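Local coordinates for prophenoloxidase b (Marsupenaeus japonicus, PDB 3WKY), which is the hemolymph zymogen of a type 3 copper phenoloxidase, which once activated probably oxidises monophenols and o-diphenols, at residues Ser59-Pro64 with Ile101-His106. Sequence-based numbering, arbitrary orientation.
Sequences SALSIP and IMVKDH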
loop_
_atom_site.group_PDB
_atom_site.type_symbol
_atom_site.label_atom_id
_atom_site.label_comp_id
_atom_site.label_asym_id
_atom_site.label_seq_id
_atom_site.Cartn_x
_atom_site.Cartn_y
_atom_site.Cartn_z
ATOM N N SER A 59 0.266 41.077 -25.513
ATOM C CA SER A 59 -0.377 39.768 -25.558
ATOM C C SER A 59 -1.817 39.810 -25.054
ATOM O O SER A 59 -2.445 38.762 -24.898
ATOM C CB SER A 59 0.414 38.758 -24.724
ATOM O OG SER A 59 0.387 39.119 -23.348
ATOM N N ALA A 60 -2.339 41.010 -24.807
ATOM C CA ALA A 60 -3.669 41.158 -24.200
ATOM C C ALA A 60 -4.780 40.375 -24.898
ATOM O O ALA A 60 -5.673 39.829 -24.245
ATOM C CB ALA A 60 -4.050 42.631 -24.095
ATOM N N LEU A 61 -4.727 40.326 -26.225
ATOM C CA LEU A 61 -5.795 39.708 -27.008
ATOM C C LEU A 61 -5.667 38.190 -27.105
ATOM O O LEU A 61 -6.567 37.525 -27.612
ATOM C CB LEU A 61 -5.833 40.314 -28.417
ATOM C CG LEU A 61 -6.744 41.517 -28.671
ATOM C CD1 LEU A 61 -6.641 42.543 -27.570
ATOM C CD2 LEU A 61 -6.411 42.159 -30.016
ATOM N N SER A 62 -4.551 37.646 -26.628
ATOM C CA SER A 62 -4.290 36.208 -26.740
ATOM C C SER A 62 -5.165 35.337 -25.831
ATOM O O SER A 62 -5.270 34.130 -26.042
ATOM C CB SER A 62 -2.818 35.904 -26.465
ATOM O OG SER A 62 -2.504 36.069 -25.091
ATOM N N ILE A 63 -5.783 35.933 -24.818
ATOM C CA ILE A 63 -6.653 35.161 -23.934
ATOM C C ILE A 63 -8.063 35.140 -24.508
ATOM O O ILE A 63 -8.686 36.187 -24.671
ATOM C CB ILE A 63 -6.685 35.730 -22.497
ATOM C CG1 ILE A 63 -5.264 36.011 -21.997
ATOM C CG2 ILE A 63 -7.445 34.782 -21.562
ATOM C CD1 ILE A 63 -4.329 34.826 -22.021
ATOM N N PRO A 64 -8.572 33.941 -24.818
ATOM C CA PRO A 64 -9.902 33.822 -25.432
ATOM C C PRO A 64 -11.032 34.223 -24.488
ATOM O O PRO A 64 -10.912 34.074 -23.269
ATOM C CB PRO A 64 -10.007 32.323 -25.758
ATOM C CG PRO A 64 -9.054 31.655 -24.800
ATOM C CD PRO A 64 -7.916 32.634 -24.628
ATOM N N ILE A 101 -13.320 51.661 -24.023
ATOM C CA ILE A 101 -14.514 51.454 -24.845
ATOM C C ILE A 101 -14.197 50.737 -26.159
ATOM O O ILE A 101 -14.932 49.842 -26.578
ATOM C CB ILE A 101 -15.221 52.794 -25.146
ATOM C CG1 ILE A 101 -15.847 53.368 -23.875
ATOM C CG2 ILE A 101 -16.292 52.615 -26.214
ATOM C CD1 ILE A 101 -16.931 52.492 -23.286
ATOM N N MET A 102 -13.093 51.114 -26.799
ATOM C CA MET A 102 -12.715 50.505 -28.073
ATOM C C MET A 102 -12.281 49.043 -27.939
ATOM O O MET A 102 -12.600 48.213 -28.794
ATOM C CB MET A 102 -11.601 51.312 -28.755
ATOM C CG MET A 102 -11.165 50.733 -30.099
ATOM S SD MET A 102 -10.061 51.802 -31.054
ATOM C CE MET A 102 -11.118 53.240 -31.257
ATOM N N VAL A 103 -11.555 48.731 -26.867
ATOM C CA VAL A 103 -10.941 47.410 -26.724
ATOM C C VAL A 103 -11.867 46.385 -26.056
ATOM O O VAL A 103 -11.650 45.176 -26.166
ATOM C CB VAL A 103 -9.595 47.500 -25.959
ATOM C CG1 VAL A 103 -9.833 47.575 -24.462
ATOM C CG2 VAL A 103 -8.710 46.323 -26.295
ATOM N N LYS A 104 -12.908 46.877 -25.392
ATOM C CA LYS A 104 -13.769 46.047 -24.556
ATOM C C LYS A 104 -14.384 44.841 -25.270
ATOM O O LYS A 104 -14.487 43.762 -24.679
ATOM C CB LYS A 104 -14.872 46.898 -23.932
ATOM C CG LYS A 104 -15.806 46.130 -23.025
ATOM C CD LYS A 104 -16.917 47.024 -22.520
ATOM C CE LYS A 104 -17.622 46.409 -21.332
ATOM N NZ LYS A 104 -18.603 45.345 -21.661
ATOM N N ASP A 105 -14.785 45.014 -26.529
ATOM C CA ASP A 105 -15.375 43.916 -27.303
ATOM C C ASP A 105 -14.367 42.847 -27.718
ATOM O O ASP A 105 -14.753 41.775 -28.181
ATOM C CB ASP A 105 -16.048 44.454 -28.576
ATOM C CG ASP A 105 -17.417 45.045 -28.317
ATOM O OD1 ASP A 105 -18.143 44.529 -27.440
ATOM O OD2 ASP A 105 -17.775 46.025 -29.008
ATOM N N HIS A 106 -13.080 43.140 -27.562
ATOM C CA HIS A 106 -12.031 42.326 -28.155
ATOM C C HIS A 106 -11.147 41.611 -27.144
ATOM O O HIS A 106 -10.242 40.868 -27.531
ATOM C CB HIS A 106 -11.169 43.200 -29.063
ATOM C CG HIS A 106 -11.967 43.961 -30.075
ATOM N ND1 HIS A 106 -12.247 43.460 -31.328
ATOM C CD2 HIS A 106 -12.583 45.166 -30.002
ATOM C CE1 HIS A 106 -12.984 44.334 -31.992
ATOM N NE2 HIS A 106 -13.204 45.376 -31.210
HETATM O O HOH W 1 -9.781 37.707 -26.849
#
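Leu61 meets the other segment through its branched end, which lies against the backbone carbonyl of His106 and reaches on toward Val103. The apolar part is thin. Leu61 CD1 stands 4.5 Å from Val103 CG2, while Leu61 CG rests closer, 3.7 Å from His106 O. A chi1 of -92°, turned away from a fully staggered position, carries the isobutyl group across to these neighbours. The closest pair of CA atoms is Leu61 CA and His106 CA, 6.9 Å apart.

Polar contact between the segments runs through one water. The water lies 2.9 Å from Ile63 O and 3.3 Å from His106 O and can donate to either, though more acceptors are in reach than it has protons. The imidazole of His106 has Val103 O at its edge, in the ring plane. His106 NE2 donates to Thr47 O, and the two carboxylate oxygens of Asp105 take the backbone N-H groups of Thr22 and Thr47.

Each side is shaped by its own turn. Ser62 N bonds to Ser59 O at 2.9 Å, and the same oxygen receives Ser62 OG at 2.7 Å, in the carbonyl plane with a C=O...OG angle of 148°. Two donors from one residue thus grip one carbonyl and hold the turn closed. In the other segment, which continues from helix 93-103, His106 N bonds to Val103 O at 2.9 Å.

Around them, Leu61 touches Val107, Ala60 and Ile63 pack on helix 74-89, and Ile63 and Val103 abut Val111 and Phe112 of helix 109-122, respectively. The arrangement is a meeting of two type I beta turns, 59-62 in an interhelical loop and 103-106 continuous with helix 93-103, within the all-alpha domain of the hemocyanin family.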